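Local coordinates for N-acetyltransferase domain-containing protein (Pyrococcus horikoshii, PDB 1WWZ), which binds acetyl-CoA and, as a member of the GNAT family, probably transfers its acyl group to an acceptor, at residues E3-L9 against F57-G63; L17-I21 against Y45-C49; G68-C72 against L106-C110; W76-E81 against I121-V125. All blocks are in the same frame, centred on the assembly; numbering follows the deposited sequence.

Contact 1. Residues E3-L9 against F57-G63; sequences EIKIEKL and FFVAKVG
The N-terminal edge of the GNAT sheet is made by strand 5-8, which runs antiparallel to strand 57-62 and pairs with it through Lys-5 N, bonded to Lys-61 O at 2.8 Å. Lys-61 N returns the bond to Lys-5 O, Glu-7 and Val-59 repeat the exchange, and Leu-9 N closes the series on Phe-57 O at 2.8 Å. Beyond the pairing, two bends, at chi3 and chi4 (-61° and -63°), fold the Lys-5 chain back and bring NZ to a lone pair of Gly-63 O at 3.1 Å. A methionine in place of Lys-5 would probably leave Gly-63 O without this ammonium donor and the turn less firmly tied to the edge strand. As in any antiparallel pair, side chains alternate between the faces. Toward helix 102-115, Ile-6 CD1 rests on Ala-60 CB at 3.5 Å and the Lys-8 chain passes obliquely by the Phe-58 ring, CG nearest CE1, its NZ going on to a salt bridge with Asp-55. Toward helix 14-27, Leu-9 CD2 makes an off-centre CH-pi contact with the Phe-57 ring, 4.2 Å from its centroid. Nearer the turn, Glu-7 OE1 and Lys-61 NZ form only a long salt bridge of 3.9 Å.

Contact 2. Residues L17-I21 against Y45-C49; sequences LNELI and YIKWC
Ile-46 drives its CD1 methyl against the turn of helix 14-27 at Leu-20 and Ile-21, where it lies 3.9 Å from Leu-20 O. The same methyl is flanked by Leu-20 CB and by Ile-21 CG1, the latter at 4.0 Å. The other branch of Ile-46 works separately: chi1 of -65° sets CG1 anti to the carbonyl carbon and CG2 anti to the backbone N, and CG2 comes within 3.7 Å of Leu-17 CD1. Leu-20 CD1 approaches that CG2 methyl as well, at 4.0 Å. One branched side chain thus engages three residues, two of them three and four positions on from the first, on a single helical face. Leu-17 also sends CD2 outward to Lys-47 CG, 4.2 Å away, extending the apolar contact onto the aliphatic part of a solvent-facing lysine. No hydrogen bond joins 17-21 to 45-49. The axes of the two short segments come no closer than 10.9 Å, at 119° between their chain directions, and side chains bridge the space, with Ile-46 CD1 also meeting the backbone at Leu-20. Both helices lie on the side of the GNAT sheet away from helix 102-115: Leu-20 and Ile-46 share Phe-57 of strand 57-62 beneath them, and Leu-20 continues onto Phe-69 of strand 65-78.

Contact 3. Residues G68-C72 against L106-C110; sequences GFIVC and LLITC
Leu-106 O accepts the helical hydrogen bond of Cys-110 N at 2.9 Å, and Ile-70 of the neighbouring strand covers it with aliphatic carbon, CG2 coming to 3.8 Å of that oxygen. No hydrogen bond crosses this buried interface; there is only van der Waals packing. Ile-70 is its centre. With CG1 anti to the backbone N (chi1 -173°), CD1 reaches out to Cys-110 CB at 3.6 Å, while CG2 sits between N and the carbonyl carbon and touches Leu-106 CD2. The Ile-70 and Leu-106 side chains run antiparallel alongside one another, with Leu-106 CD1 reaching Phe-69 N at 3.5 Å. A side chain on Gly-68 would be tight against that methyl. At the other end Cys-72 SG and Cys-110 SG meet at 3.3 Å, close but far too long for a disulfide. Were an alanine to replace Ile-70, a gap would probably open between strand 65-78 and the helix face formed by Leu-106 and Cys-110, leaving both with less apolar cover. The axes of 68-72 and 106-110 are 22° apart, the helix here running nearly along the strand. Helix 102-115, whose first turn binds acetyl-CoA through Arg-104 N, thus packs on strand 65-78, itself placed between strands 57-62 and 83-93; on the opposite face Phe-69 packs on helix 14-27.

Contact 4. Residues W76-E81 against I121-V125; sequences WFSKYE and IELWV. With ACO (acetyl coenzyme *a), chain C.
Glu-122 reaches past an intervening strand to find its partner: Ser-78 OG donates to Glu-122 OE1 at 2.6 Å although strands 65-78 and 120-126 are separated by strand 83-93 in the GNAT sheet. An extended side chain, with CG anti to the backbone N (chi1 177°), spans the gap, and the hydroxyl meets the carboxylate on its syn side, 17° out of plane. Ser-78 OG also accepts from Glu-81 N at 3.1 Å, an ST motif. The hydroxyl therefore links the end of strand 65-78, the turn after it and Glu-122. OE1 also forms a salt bridge with Arg-152 of strand 150-156. That arginine likewise binds Glu-81 OE2, and its charge probably offsets the repulsion between the two carboxylates, whose nearest oxygens, Glu-81 OE2 and Glu-122 OE1, are 4.5 Å apart. Trp-76 brings the edge of its indole close to the carboxylate, NE1 standing 3.9 Å from Glu-122 OE2. Farther along, Tyr-80 CE2 touches the edge of the Trp-124 ring at CZ2, 3.5 Å away, the two ring planes inclined at 60°. The far face of strand 120-126 lines the cofactor pocket: Leu-123 CB lies 4.0 Å from the acetyl CH3 of acetyl-CoA, and Val-125 CB 3.9 Å from its thioester S1P.

From the N terminus, strand 5-8 waits through a mostly helical excursion without a strand before strand 57-62 pairs with it, and contact 1 closes that loop. Contact 2 is nested inside, joining helices 14-27 and 38-53 of the excursion, which both rest on the returning strand. Contact 3 opens after contact 1 has closed, on the next strand of the sheet, and brings helix 102-115 onto the other face. Contact 4 starts farther along strand 65-78 and closes on strand 120-126, so contacts 3 and 4 cross in the chain. Together they link the N-terminal sheet edge, both helical layers and strand 120-126, which lines the acetyl-CoA pocket.

Contact 1. Residues E3-L9 against F57-G63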
# COMPACT_ATOMS: atom_id res chain seq x y z
N GLU A 3 3.94 7.97 13.96
CA GLU A 3 3.53 7.65 12.59
C GLU A 3 4.64 6.91 11.87
O GLU A 3 5.83 7.16 12.10
CB GLU A 3 3.25 8.92 11.79
CG GLU A 3 1.95 9.63 12.06
CD GLU A 3 1.77 10.82 11.14
OE1 GLU A 3 1.65 10.61 9.91
OE2 GLU A 3 1.77 11.96 11.65
N ILE A 4 4.26 5.99 11.00
CA ILE A 4 5.23 5.27 10.20
C ILE A 4 5.17 6.05 8.89
O ILE A 4 4.16 6.00 8.19
CB ILE A 4 4.81 3.81 9.94
CG1 ILE A 4 4.63 3.08 11.27
CG2 ILE A 4 5.88 3.11 9.09
CD1 ILE A 4 4.10 1.67 11.13
N LYS A 5 6.23 6.78 8.59
CA LYS A 5 6.27 7.58 7.37
C LYS A 5 7.13 6.93 6.30
O LYS A 5 8.26 6.53 6.57
CB LYS A 5 6.82 8.97 7.67
CG LYS A 5 6.12 9.71 8.80
CD LYS A 5 6.74 11.09 9.04
CE LYS A 5 8.22 10.99 9.44
NZ LYS A 5 8.43 10.26 10.72
N ILE A 6 6.58 6.81 5.10
CA ILE A 6 7.33 6.24 3.99
C ILE A 6 7.70 7.40 3.07
O ILE A 6 6.83 8.16 2.65
CB ILE A 6 6.50 5.21 3.19
CG1 ILE A 6 5.99 4.10 4.12
CG2 ILE A 6 7.36 4.61 2.09
CD1 ILE A 6 7.08 3.31 4.81
N GLU A 7 8.98 7.55 2.77
CA GLU A 7 9.42 8.63 1.90
C GLU A 7 10.64 8.26 1.08
O GLU A 7 11.39 7.35 1.43
CB GLU A 7 9.70 9.88 2.72
CG GLU A 7 10.29 9.61 4.10
CD GLU A 7 10.61 10.88 4.87
OE1 GLU A 7 11.72 11.43 4.70
OE2 GLU A 7 9.74 11.35 5.64
N LYS A 8 10.83 8.96 -0.04
CA LYS A 8 11.99 8.73 -0.89
C LYS A 8 13.21 9.31 -0.21
O LYS A 8 13.17 10.43 0.31
CB LYS A 8 11.82 9.39 -2.25
CG LYS A 8 11.15 8.54 -3.30
CD LYS A 8 11.30 9.17 -4.67
CE LYS A 8 10.70 8.31 -5.76
NZ LYS A 8 10.95 8.89 -7.10
N LEU A 9 14.30 8.56 -0.21
CA LEU A 9 15.53 9.04 0.38
C LEU A 9 16.06 10.12 -0.57
O LEU A 9 16.44 9.82 -1.69
CB LEU A 9 16.55 7.91 0.49
CG LEU A 9 17.89 8.27 1.11
CD1 LEU A 9 17.68 8.81 2.52
CD2 LEU A 9 18.79 7.04 1.13
N PHE A 57 14.58 4.56 -4.01
CA PHE A 57 15.09 4.23 -2.69
C PHE A 57 14.12 4.81 -1.66
O PHE A 57 14.12 6.01 -1.40
CB PHE A 57 16.49 4.85 -2.53
CG PHE A 57 17.40 4.07 -1.63
CD1 PHE A 57 18.54 3.46 -2.14
CD2 PHE A 57 17.15 3.98 -0.26
CE1 PHE A 57 19.42 2.77 -1.31
CE2 PHE A 57 18.02 3.29 0.58
CZ PHE A 57 19.16 2.68 0.05
N PHE A 58 13.28 3.95 -1.10
CA PHE A 58 12.28 4.37 -0.11
C PHE A 58 12.67 3.94 1.29
O PHE A 58 13.15 2.83 1.50
CB PHE A 58 10.92 3.75 -0.45
CG PHE A 58 10.29 4.33 -1.68
CD1 PHE A 58 9.57 5.52 -1.61
CD2 PHE A 58 10.44 3.70 -2.91
CE1 PHE A 58 9.01 6.07 -2.75
CE2 PHE A 58 9.88 4.25 -4.06
CZ PHE A 58 9.17 5.44 -3.98
N VAL A 59 12.44 4.83 2.26
CA VAL A 59 12.75 4.51 3.65
C VAL A 59 11.51 4.65 4.52
O VAL A 59 10.65 5.49 4.26
CB VAL A 59 13.86 5.42 4.22
CG1 VAL A 59 15.17 5.16 3.50
CG2 VAL A 59 13.45 6.88 4.10
N ALA A 60 11.41 3.79 5.53
CA ALA A 60 10.31 3.83 6.48
C ALA A 60 10.89 4.53 7.69
O ALA A 60 11.98 4.18 8.15
CB ALA A 60 9.85 2.42 6.84
N LYS A 61 10.18 5.53 8.21
CA LYS A 61 10.68 6.25 9.36
C LYS A 61 9.66 6.38 10.49
O LYS A 61 8.46 6.50 10.26
CB LYS A 61 11.14 7.65 8.94
CG LYS A 61 12.32 7.64 7.97
CD LYS A 61 12.68 9.05 7.52
CE LYS A 61 13.14 9.92 8.68
NZ LYS A 61 13.46 11.30 8.22
N VAL A 62 10.17 6.31 11.71
CA VAL A 62 9.36 6.46 12.90
C VAL A 62 10.13 7.52 13.66
O VAL A 62 11.09 7.23 14.36
CB VAL A 62 9.32 5.16 13.73
CG1 VAL A 62 8.49 5.37 14.98
CG2 VAL A 62 8.74 4.03 12.90
N GLY A 63 9.70 8.77 13.49
CA GLY A 63 10.39 9.87 14.13
C GLY A 63 11.48 10.35 13.19
O GLY A 63 11.23 10.53 12.00

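Contact 2. Residues L17-I21 against Y45-C49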
# COMPACT_ATOMS: atom_id res chain seq x y z
N LEU A 17 23.61 7.08 5.24
CA LEU A 17 24.24 5.80 4.93
C LEU A 17 24.48 5.01 6.20
O LEU A 17 24.25 3.80 6.25
CB LEU A 17 25.56 6.04 4.20
CG LEU A 17 26.37 4.80 3.82
CD1 LEU A 17 25.54 3.88 2.93
CD2 LEU A 17 27.65 5.22 3.12
N ASN A 18 24.93 5.70 7.24
CA ASN A 18 25.21 5.07 8.52
C ASN A 18 23.94 4.44 9.09
O ASN A 18 23.95 3.31 9.58
CB ASN A 18 25.77 6.09 9.51
CG ASN A 18 26.55 5.45 10.63
OD1 ASN A 18 27.64 4.91 10.41
ND2 ASN A 18 26.01 5.51 11.84
N GLU A 19 22.83 5.18 9.02
CA GLU A 19 21.55 4.69 9.52
C GLU A 19 21.08 3.48 8.73
O GLU A 19 20.58 2.51 9.30
CB GLU A 19 20.48 5.78 9.43
CG GLU A 19 20.66 6.95 10.36
CD GLU A 19 19.52 7.94 10.26
OE1 GLU A 19 18.36 7.52 10.48
OE2 GLU A 19 19.77 9.12 9.95
N LEU A 20 21.23 3.55 7.41
CA LEU A 20 20.81 2.44 6.56
C LEU A 20 21.63 1.20 6.88
O LEU A 20 21.10 0.09 6.91
CB LEU A 20 20.97 2.82 5.08
CG LEU A 20 19.98 3.87 4.57
CD1 LEU A 20 20.38 4.31 3.17
CD2 LEU A 20 18.56 3.32 4.58
N ILE A 21 22.92 1.40 7.13
CA ILE A 21 23.78 0.27 7.46
C ILE A 21 23.32 -0.38 8.76
O ILE A 21 23.22 -1.60 8.85
CB ILE A 21 25.25 0.72 7.58
CG1 ILE A 21 25.76 1.17 6.20
CG2 ILE A 21 26.11 -0.42 8.11
CD1 ILE A 21 27.19 1.68 6.19
N TYR A 45 27.22 -2.52 -0.66
CA TYR A 45 26.02 -2.88 -1.40
C TYR A 45 25.02 -1.73 -1.42
O TYR A 45 24.43 -1.43 -2.47
CB TYR A 45 25.35 -4.13 -0.80
CG TYR A 45 24.23 -4.64 -1.68
CD1 TYR A 45 24.45 -4.92 -3.02
CD2 TYR A 45 22.94 -4.81 -1.17
CE1 TYR A 45 23.42 -5.35 -3.85
CE2 TYR A 45 21.90 -5.25 -1.99
CZ TYR A 45 22.15 -5.52 -3.33
OH TYR A 45 21.14 -5.95 -4.16
N ILE A 46 24.83 -1.07 -0.28
CA ILE A 46 23.90 0.05 -0.21
C ILE A 46 24.33 1.19 -1.14
O ILE A 46 23.49 1.81 -1.79
CB ILE A 46 23.76 0.55 1.25
CG1 ILE A 46 23.11 -0.54 2.09
CG2 ILE A 46 22.92 1.82 1.30
CD1 ILE A 46 23.01 -0.23 3.58
N LYS A 47 25.63 1.46 -1.21
CA LYS A 47 26.12 2.52 -2.10
C LYS A 47 25.83 2.14 -3.55
O LYS A 47 25.42 2.97 -4.36
CB LYS A 47 27.62 2.73 -1.91
CG LYS A 47 27.99 3.32 -0.56
CD LYS A 47 29.50 3.41 -0.38
CE LYS A 47 30.12 4.33 -1.41
NZ LYS A 47 31.60 4.40 -1.26
N TRP A 48 26.04 0.87 -3.88
CA TRP A 48 25.79 0.37 -5.23
C TRP A 48 24.30 0.51 -5.57
O TRP A 48 23.95 0.91 -6.68
CB TRP A 48 26.21 -1.09 -5.34
CG TRP A 48 26.07 -1.65 -6.73
CD1 TRP A 48 26.98 -1.56 -7.75
CD2 TRP A 48 24.93 -2.34 -7.26
NE1 TRP A 48 26.48 -2.17 -8.89
CE2 TRP A 48 25.23 -2.66 -8.61
CE3 TRP A 48 23.70 -2.74 -6.73
CZ2 TRP A 48 24.32 -3.34 -9.44
CZ3 TRP A 48 22.80 -3.42 -7.55
CH2 TRP A 48 23.12 -3.71 -8.89
N CYS A 49 23.44 0.17 -4.61
CA CYS A 49 22.00 0.27 -4.83
C CYS A 49 21.58 1.72 -5.08
O CYS A 49 20.74 2.00 -5.93
CB CYS A 49 21.22 -0.26 -3.62
SG CYS A 49 21.21 -2.06 -3.46

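Contact 3. Residues G68-C72 against L106-C110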
# COMPACT_ATOMS: atom_id res chain seq x y z
N GLY A 68 13.63 1.06 8.30
CA GLY A 68 13.54 0.08 7.24
C GLY A 68 13.65 0.76 5.88
O GLY A 68 13.49 1.97 5.78
N PHE A 69 13.94 -0.02 4.84
CA PHE A 69 14.03 0.56 3.51
C PHE A 69 13.89 -0.49 2.43
O PHE A 69 14.02 -1.69 2.67
CB PHE A 69 15.34 1.36 3.35
CG PHE A 69 16.60 0.52 3.32
CD1 PHE A 69 17.14 0.10 2.11
CD2 PHE A 69 17.27 0.20 4.50
CE1 PHE A 69 18.33 -0.62 2.06
CE2 PHE A 69 18.47 -0.52 4.47
CZ PHE A 69 19.00 -0.94 3.25
N ILE A 70 13.59 -0.02 1.23
CA ILE A 70 13.44 -0.91 0.09
C ILE A 70 14.00 -0.16 -1.11
O ILE A 70 13.84 1.06 -1.23
CB ILE A 70 11.94 -1.30 -0.13
CG1 ILE A 70 11.83 -2.36 -1.22
CG2 ILE A 70 11.10 -0.07 -0.45
CD1 ILE A 70 10.46 -3.04 -1.28
N VAL A 71 14.69 -0.89 -1.98
CA VAL A 71 15.31 -0.30 -3.16
C VAL A 71 14.59 -0.81 -4.39
O VAL A 71 14.67 -1.99 -4.70
CB VAL A 71 16.80 -0.68 -3.22
CG1 VAL A 71 17.45 -0.07 -4.46
CG2 VAL A 71 17.50 -0.20 -1.96
N CYS A 72 13.90 0.10 -5.08
CA CYS A 72 13.12 -0.23 -6.27
C CYS A 72 13.77 0.32 -7.53
O CYS A 72 14.00 1.52 -7.64
CB CYS A 72 11.72 0.35 -6.11
SG CYS A 72 11.05 0.15 -4.43
N LEU A 106 6.30 -0.75 2.98
CA LEU A 106 7.38 -0.51 2.03
C LEU A 106 7.14 -1.27 0.73
O LEU A 106 7.38 -0.73 -0.35
CB LEU A 106 8.72 -0.91 2.65
CG LEU A 106 9.31 0.07 3.68
CD1 LEU A 106 10.48 -0.58 4.39
CD2 LEU A 106 9.76 1.36 2.98
N LEU A 107 6.66 -2.51 0.83
CA LEU A 107 6.41 -3.31 -0.37
C LEU A 107 5.29 -2.72 -1.21
O LEU A 107 5.38 -2.66 -2.44
CB LEU A 107 6.11 -4.76 0.01
CG LEU A 107 5.99 -5.78 -1.13
CD1 LEU A 107 7.23 -5.71 -2.03
CD2 LEU A 107 5.83 -7.18 -0.55
N ILE A 108 4.21 -2.29 -0.56
CA ILE A 108 3.09 -1.68 -1.26
C ILE A 108 3.58 -0.42 -1.98
O ILE A 108 3.22 -0.16 -3.13
CB ILE A 108 1.95 -1.33 -0.28
CG1 ILE A 108 1.29 -2.63 0.20
CG2 ILE A 108 0.93 -0.41 -0.96
CD1 ILE A 108 0.24 -2.43 1.30
N THR A 109 4.41 0.36 -1.30
CA THR A 109 4.97 1.58 -1.87
C THR A 109 5.78 1.21 -3.11
O THR A 109 5.71 1.88 -4.14
CB THR A 109 5.88 2.30 -0.86
OG1 THR A 109 5.10 2.71 0.27
CG2 THR A 109 6.52 3.53 -1.49
N CYS A 110 6.57 0.15 -2.98
CA CYS A 110 7.40 -0.33 -4.08
C CYS A 110 6.55 -0.76 -5.28
O CYS A 110 6.86 -0.41 -6.43
CB CYS A 110 8.25 -1.51 -3.62
SG CYS A 110 9.09 -2.39 -4.97

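Contact 4. Residues W76-E81 against I121-V125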
# COMPACT_ATOMS: atom_id res chain seq x y z
N TRP A 76 15.72 -2.09 -14.71
CA TRP A 76 16.56 -3.27 -14.57
C TRP A 76 16.43 -4.24 -15.74
O TRP A 76 15.34 -4.67 -16.09
CB TRP A 76 16.21 -4.00 -13.27
CG TRP A 76 17.18 -5.09 -12.95
CD1 TRP A 76 16.96 -6.43 -13.02
CD2 TRP A 76 18.54 -4.92 -12.54
NE1 TRP A 76 18.10 -7.11 -12.67
CE2 TRP A 76 19.09 -6.21 -12.37
CE3 TRP A 76 19.35 -3.80 -12.29
CZ2 TRP A 76 20.41 -6.42 -11.97
CZ3 TRP A 76 20.67 -4.01 -11.89
CH2 TRP A 76 21.18 -5.31 -11.74
N PHE A 77 17.56 -4.59 -16.34
CA PHE A 77 17.48 -5.52 -17.45
C PHE A 77 17.61 -6.95 -16.94
O PHE A 77 18.54 -7.27 -16.20
CB PHE A 77 18.56 -5.25 -18.49
CG PHE A 77 18.32 -5.99 -19.77
CD1 PHE A 77 17.52 -5.43 -20.77
CD2 PHE A 77 18.82 -7.27 -19.95
CE1 PHE A 77 17.22 -6.15 -21.92
CE2 PHE A 77 18.52 -8.00 -21.10
CZ PHE A 77 17.72 -7.43 -22.09
N SER A 78 16.68 -7.80 -17.34
CA SER A 78 16.70 -9.20 -16.93
C SER A 78 16.97 -10.10 -18.12
O SER A 78 16.22 -10.09 -19.10
CB SER A 78 15.36 -9.59 -16.30
OG SER A 78 15.28 -11.00 -16.15
N LYS A 79 18.03 -10.88 -18.03
CA LYS A 79 18.40 -11.81 -19.09
C LYS A 79 17.36 -12.91 -19.19
O LYS A 79 17.18 -13.52 -20.24
CB LYS A 79 19.78 -12.41 -18.82
CG LYS A 79 20.88 -11.38 -18.64
CD LYS A 79 22.23 -12.03 -18.34
CE LYS A 79 22.72 -12.86 -19.52
NZ LYS A 79 22.96 -11.99 -20.70
N TYR A 80 16.65 -13.15 -18.08
CA TYR A 80 15.63 -14.18 -18.05
C TYR A 80 14.35 -13.73 -18.76
O TYR A 80 13.71 -14.52 -19.45
CB TYR A 80 15.33 -14.55 -16.59
CG TYR A 80 16.56 -15.01 -15.85
CD1 TYR A 80 17.09 -16.28 -16.05
CD2 TYR A 80 17.22 -14.15 -14.98
CE1 TYR A 80 18.25 -16.69 -15.40
CE2 TYR A 80 18.38 -14.54 -14.32
CZ TYR A 80 18.89 -15.81 -14.54
OH TYR A 80 20.03 -16.20 -13.88
N GLU A 81 14.00 -12.46 -18.60
CA GLU A 81 12.81 -11.91 -19.25
C GLU A 81 13.21 -11.32 -20.60
O GLU A 81 12.36 -10.95 -21.41
CB GLU A 81 12.17 -10.83 -18.38
CG GLU A 81 11.76 -11.28 -16.99
CD GLU A 81 10.79 -12.45 -17.01
OE1 GLU A 81 9.78 -12.37 -17.73
OE2 GLU A 81 11.04 -13.45 -16.30
N ILE A 121 7.98 -7.32 -12.23
CA ILE A 121 8.92 -7.01 -11.16
C ILE A 121 9.66 -8.29 -10.80
O ILE A 121 9.04 -9.32 -10.53
CB ILE A 121 8.20 -6.47 -9.91
CG1 ILE A 121 7.44 -5.19 -10.26
CG2 ILE A 121 9.23 -6.17 -8.81
CD1 ILE A 121 6.59 -4.64 -9.14
N GLU A 122 10.98 -8.22 -10.81
CA GLU A 122 11.83 -9.37 -10.53
C GLU A 122 12.67 -9.17 -9.27
O GLU A 122 13.02 -8.05 -8.92
CB GLU A 122 12.74 -9.61 -11.74
CG GLU A 122 13.75 -10.74 -11.62
CD GLU A 122 14.63 -10.84 -12.85
OE1 GLU A 122 14.23 -11.51 -13.83
OE2 GLU A 122 15.71 -10.22 -12.86
N LEU A 123 12.97 -10.27 -8.59
CA LEU A 123 13.79 -10.21 -7.38
C LEU A 123 14.42 -11.56 -7.09
O LEU A 123 13.98 -12.60 -7.58
CB LEU A 123 12.95 -9.77 -6.17
CG LEU A 123 11.82 -10.71 -5.73
CD1 LEU A 123 12.40 -11.82 -4.85
CD2 LEU A 123 10.77 -9.94 -4.94
N TRP A 124 15.48 -11.53 -6.29
CA TRP A 124 16.17 -12.74 -5.87
C TRP A 124 16.17 -12.75 -4.35
O TRP A 124 16.44 -11.73 -3.71
CB TRP A 124 17.62 -12.77 -6.38
CG TRP A 124 17.74 -12.97 -7.86
CD1 TRP A 124 17.74 -12.00 -8.82
CD2 TRP A 124 17.90 -14.22 -8.54
NE1 TRP A 124 17.90 -12.58 -10.06
CE2 TRP A 124 18.00 -13.94 -9.91
CE3 TRP A 124 17.97 -15.56 -8.11
CZ2 TRP A 124 18.16 -14.94 -10.88
CZ3 TRP A 124 18.13 -16.56 -9.07
CH2 TRP A 124 18.23 -16.24 -10.43
N VAL A 125 15.84 -13.90 -3.77
CA VAL A 125 15.78 -14.03 -2.33
C VAL A 125 16.45 -15.33 -1.90
O VAL A 125 16.46 -16.31 -2.65
CB VAL A 125 14.30 -14.00 -1.85
CG1 VAL A 125 13.49 -15.06 -2.58
CG2 VAL A 125 14.23 -14.22 -0.35
N1A ACO C . 7.45 -15.88 8.77
C2A ACO C . 6.27 -15.96 8.15
N3A ACO C . 5.64 -14.95 7.47
C4A ACO C . 6.38 -13.76 7.47
C5A ACO C . 7.60 -13.59 8.09
C6A ACO C . 8.16 -14.75 8.78
N6A ACO C . 9.33 -14.69 9.43
N7A ACO C . 8.06 -12.29 7.91
C8A ACO C . 7.13 -11.72 7.20
N9A ACO C . 6.06 -12.55 6.88
C1B ACO C . 4.86 -12.26 6.12
C2B ACO C . 3.56 -12.28 6.94
O2B ACO C . 2.49 -12.62 6.04
C3B ACO C . 3.53 -10.85 7.54
O3B ACO C . 2.15 -10.54 7.79
P3B ACO C . 1.35 -10.78 9.16
O7A ACO C . 1.39 -12.27 9.35
O8A ACO C . -0.00 -10.29 8.91
O9A ACO C . 2.06 -10.03 10.22
C4B ACO C . 4.08 -10.01 6.41
O4B ACO C . 4.83 -10.95 5.60
C5B ACO C . 5.10 -8.97 6.81
O5B ACO C . 4.74 -8.20 7.94
P1A ACO C . 5.62 -6.94 8.32
O1A ACO C . 5.48 -6.71 9.76
O2A ACO C . 5.25 -5.80 7.39
O3A ACO C . 7.12 -7.57 8.11
P2A ACO C . 8.48 -6.86 8.30
O4A ACO C . 9.19 -7.70 9.28
O5A ACO C . 8.20 -5.44 8.67
O6A ACO C . 9.20 -6.89 6.92
CBP ACO C . 11.08 -8.17 5.89
CCP ACO C . 9.60 -8.14 6.20
CDP ACO C . 11.33 -9.47 5.04
CEP ACO C . 11.48 -6.90 5.10
CAP ACO C . 11.86 -8.21 7.26
OAP ACO C . 11.51 -9.40 7.96
C9P ACO C . 13.41 -8.20 7.15
O9P ACO C . 14.04 -7.15 7.18
N8P ACO C . 14.02 -9.42 7.00
C7P ACO C . 15.49 -9.60 6.88
C6P ACO C . 16.06 -9.15 5.52
C5P ACO C . 15.46 -9.90 4.36
O5P ACO C . 15.35 -11.15 4.38
N4P ACO C . 15.06 -9.21 3.29
C3P ACO C . 14.46 -9.57 2.00
C2P ACO C . 15.64 -10.01 1.13
S1P ACO C . 14.95 -10.43 -0.56
C ACO C . 15.25 -9.12 -1.31
O ACO C . 15.84 -8.03 -0.86
CH3 ACO C . 14.94 -8.71 -2.87